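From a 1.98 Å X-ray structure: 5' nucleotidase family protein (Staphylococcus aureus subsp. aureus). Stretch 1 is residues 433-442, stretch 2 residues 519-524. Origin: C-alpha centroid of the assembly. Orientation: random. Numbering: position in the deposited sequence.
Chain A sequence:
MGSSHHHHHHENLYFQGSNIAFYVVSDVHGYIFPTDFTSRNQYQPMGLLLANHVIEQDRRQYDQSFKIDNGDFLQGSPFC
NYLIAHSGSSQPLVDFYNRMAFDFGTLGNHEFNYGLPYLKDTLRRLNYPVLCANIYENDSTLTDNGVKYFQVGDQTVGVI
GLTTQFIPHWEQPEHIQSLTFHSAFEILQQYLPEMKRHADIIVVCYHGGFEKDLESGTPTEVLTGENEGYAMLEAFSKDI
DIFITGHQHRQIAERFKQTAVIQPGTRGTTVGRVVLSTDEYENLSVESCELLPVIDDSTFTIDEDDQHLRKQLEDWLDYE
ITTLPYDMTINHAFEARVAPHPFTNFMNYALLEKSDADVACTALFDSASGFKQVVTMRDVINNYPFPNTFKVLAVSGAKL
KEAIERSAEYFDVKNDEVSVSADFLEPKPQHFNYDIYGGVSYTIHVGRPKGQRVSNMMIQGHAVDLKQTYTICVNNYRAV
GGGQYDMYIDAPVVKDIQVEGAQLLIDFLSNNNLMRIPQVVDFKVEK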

# COMPACT_ATOMS: atom_id res chain seq x y z
N ASN A 433 -5.01 -9.87 -3.00
CA ASN A 433 -5.19 -10.13 -4.42
C ASN A 433 -6.00 -11.38 -4.67
O ASN A 433 -6.07 -11.83 -5.80
CB ASN A 433 -3.86 -10.17 -5.18
CG ASN A 433 -3.29 -8.79 -5.43
OD1 ASN A 433 -3.99 -7.78 -5.29
ND2 ASN A 433 -2.02 -8.74 -5.79
N TYR A 434 -6.58 -11.95 -3.61
CA TYR A 434 -7.49 -13.08 -3.73
C TYR A 434 -8.91 -12.60 -3.52
O TYR A 434 -9.21 -11.98 -2.51
CB TYR A 434 -7.18 -14.16 -2.69
CG TYR A 434 -8.22 -15.29 -2.69
CD1 TYR A 434 -8.30 -16.17 -3.75
CD2 TYR A 434 -9.08 -15.47 -1.62
CE1 TYR A 434 -9.24 -17.18 -3.75
CE2 TYR A 434 -10.00 -16.49 -1.59
CZ TYR A 434 -10.09 -17.34 -2.66
OH TYR A 434 -11.00 -18.37 -2.59
N ASP A 435 -9.81 -12.93 -4.44
CA ASP A 435 -11.20 -12.47 -4.30
C ASP A 435 -12.12 -13.62 -4.07
O ASP A 435 -11.91 -14.74 -4.60
CB ASP A 435 -11.67 -11.69 -5.54
CG ASP A 435 -11.09 -10.29 -5.63
OD1 ASP A 435 -10.74 -9.70 -4.59
OD2 ASP A 435 -11.03 -9.73 -6.76
N ILE A 436 -13.13 -13.32 -3.24
CA ILE A 436 -14.22 -14.24 -2.98
C ILE A 436 -15.43 -13.67 -3.73
O ILE A 436 -15.77 -12.50 -3.59
CB ILE A 436 -14.56 -14.37 -1.48
CG1 ILE A 436 -13.37 -14.91 -0.67
CG2 ILE A 436 -15.77 -15.26 -1.29
CD1 ILE A 436 -12.38 -13.86 -0.20
N TYR A 437 -16.09 -14.52 -4.52
CA TYR A 437 -17.20 -14.08 -5.36
C TYR A 437 -18.56 -14.47 -4.84
O TYR A 437 -18.74 -15.52 -4.23
CB TYR A 437 -17.04 -14.65 -6.78
CG TYR A 437 -15.76 -14.23 -7.46
CD1 TYR A 437 -14.55 -14.85 -7.16
CD2 TYR A 437 -15.76 -13.24 -8.46
CE1 TYR A 437 -13.37 -14.47 -7.78
CE2 TYR A 437 -14.58 -12.85 -9.07
CZ TYR A 437 -13.40 -13.47 -8.73
OH TYR A 437 -12.27 -13.09 -9.36
N GLY A 438 -19.53 -13.61 -5.10
CA GLY A 438 -20.92 -13.85 -4.74
C GLY A 438 -21.83 -13.78 -5.96
O GLY A 438 -21.58 -13.00 -6.91
N GLY A 439 -22.88 -14.59 -5.94
CA GLY A 439 -23.81 -14.59 -7.04
C GLY A 439 -23.46 -15.66 -8.05
O GLY A 439 -24.27 -15.97 -8.90
N VAL A 440 -22.25 -16.21 -7.93
CA VAL A 440 -21.79 -17.26 -8.81
C VAL A 440 -21.19 -18.35 -7.93
O VAL A 440 -20.44 -18.05 -7.00
CB VAL A 440 -20.75 -16.76 -9.84
CG1 VAL A 440 -19.54 -16.13 -9.18
CG2 VAL A 440 -20.29 -17.86 -10.77
N SER A 441 -21.57 -19.60 -8.19
CA SER A 441 -21.03 -20.74 -7.49
C SER A 441 -19.99 -21.38 -8.40
O SER A 441 -20.11 -21.31 -9.62
CB SER A 441 -22.13 -21.74 -7.08
OG SER A 441 -22.71 -22.32 -8.21
N TYR A 442 -18.99 -22.00 -7.79
CA TYR A 442 -17.85 -22.57 -8.53
C TYR A 442 -17.01 -23.51 -7.67
O TYR A 442 -17.09 -23.52 -6.45
CB TYR A 442 -16.96 -21.44 -9.07
CG TYR A 442 -16.52 -20.43 -8.02
CD1 TYR A 442 -17.38 -19.41 -7.61
CD2 TYR A 442 -15.24 -20.46 -7.46
CE1 TYR A 442 -16.99 -18.48 -6.64
CE2 TYR A 442 -14.85 -19.53 -6.50
CZ TYR A 442 -15.73 -18.54 -6.09
OH TYR A 442 -15.34 -17.61 -5.13
N GLN A 519 -27.71 -16.75 1.25
CA GLN A 519 -26.43 -17.33 0.91
C GLN A 519 -26.08 -17.04 -0.55
O GLN A 519 -26.62 -17.66 -1.46
CB GLN A 519 -26.40 -18.83 1.19
CG GLN A 519 -24.98 -19.41 1.21
CD GLN A 519 -24.14 -18.84 2.36
OE1 GLN A 519 -24.65 -18.57 3.46
NE2 GLN A 519 -22.84 -18.67 2.12
N VAL A 520 -25.17 -16.09 -0.75
CA VAL A 520 -24.73 -15.71 -2.09
C VAL A 520 -23.32 -16.22 -2.43
O VAL A 520 -22.93 -16.24 -3.59
CB VAL A 520 -24.80 -14.19 -2.30
CG1 VAL A 520 -26.24 -13.71 -2.16
CG2 VAL A 520 -23.88 -13.45 -1.33
N VAL A 521 -22.58 -16.66 -1.41
CA VAL A 521 -21.23 -17.21 -1.57
C VAL A 521 -21.36 -18.71 -1.40
O VAL A 521 -21.80 -19.20 -0.36
CB VAL A 521 -20.21 -16.62 -0.59
CG1 VAL A 521 -18.82 -17.20 -0.82
CG2 VAL A 521 -20.14 -15.11 -0.74
N ASP A 522 -21.00 -19.42 -2.45
CA ASP A 522 -21.13 -20.84 -2.48
C ASP A 522 -20.06 -21.37 -3.44
O ASP A 522 -20.22 -21.30 -4.65
CB ASP A 522 -22.53 -21.16 -2.98
CG ASP A 522 -22.80 -22.64 -3.09
OD1 ASP A 522 -21.95 -23.43 -2.67
OD2 ASP A 522 -23.86 -22.99 -3.61
N PHE A 523 -18.95 -21.85 -2.87
CA PHE A 523 -17.84 -22.35 -3.67
C PHE A 523 -17.07 -23.39 -2.89
O PHE A 523 -17.27 -23.54 -1.69
CB PHE A 523 -16.90 -21.21 -4.10
CG PHE A 523 -16.11 -20.60 -2.97
CD1 PHE A 523 -16.69 -19.66 -2.13
CD2 PHE A 523 -14.78 -20.96 -2.76
CE1 PHE A 523 -15.95 -19.09 -1.09
CE2 PHE A 523 -14.04 -20.40 -1.72
CZ PHE A 523 -14.62 -19.46 -0.89
N LYS A 524 -16.18 -24.08 -3.57
CA LYS A 524 -15.40 -25.15 -2.97
C LYS A 524 -14.02 -25.09 -3.52
O LYS A 524 -13.85 -24.80 -4.71
CB LYS A 524 -15.96 -26.52 -3.39
CG LYS A 524 -17.43 -26.70 -3.18
CD LYS A 524 -17.90 -28.02 -3.77
CE LYS A 524 -19.40 -28.07 -3.84
NZ LYS A 524 -19.85 -29.34 -4.49
O HOH W 1 -19.56 -18.09 -4.43

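What joins the two backbones? Three direct hydrogen bonds do, spaced along the contact. The straightest runs from Gly439 N to Val520 O, at 2.9 Å, where the chain turns between its two strand segments. Further on, Tyr442 takes part through both of its backbone polar atoms: Lys524 N donates to Tyr442 O at 3.1 Å, while Tyr442 N reaches Asp522 O in a weak bond of 3.4 Å. The same carbonyls also receive CA-H groups, with Ser441 CA 3.0 Å from Asp522 O and Phe523 CA 3.1 Å from Tyr442 O.

How is the gap between these bonds filled? A single water, water 1, sits in it. It donates to Tyr437 O and to Val440 O, each 2.7 Å from the water oxygen, and accepts from Asp522 N, 2.8 Å from the water oxygen. It thus satisfies two carbonyls of one stretch and an amide of the other at a place where the backbones do not meet directly.

Why are there two glycines at the turn? Gly438 lies against Val520, its CA 3.3 Å from Val520 O; a CB there would come tightly up to Val520 CG2, so the bare backbone leaves a hollow beside the valine methyl. Gly439 has a different reason. Its phi of 94° and psi of -14° would jam a CB against the preceding carbonyl oxygen, and this conformation presents its N to Val520 O.

Which bump fills the largest share of the contact? Phe523 has the most area covered, followed by Tyr442, and the two side chains lie on the same side of the paired strands, both with chi1 in the p well. Their ring planes are only 10° apart but slid past each other, with centroids 5.2 Å apart, so the rings barely overlap. The slide brings Phe523 CB over the face of the Tyr442 ring, 3.5 Å from its centroid, and Tyr442 OH over a face of the Phe523 ring. Tyr442 OH also accepts a hydrogen bond from Tyr437 N at 3.2 Å, tying the tyrosine tip back to its own stretch.

What closes the apolar pocket? Ile436 does much of it: its CG2 lies 3.6 Å from Val521 CG1 and 3.8 Å from Phe523 CE1, a methyl wedged against both valine and phenylalanine. Tyr434 reaches in with its tip, OH lying 3.8 Å from Phe523 CE2. These residues are buried, whereas Asp522 and Lys524 are exposed, as suits their charged side chains.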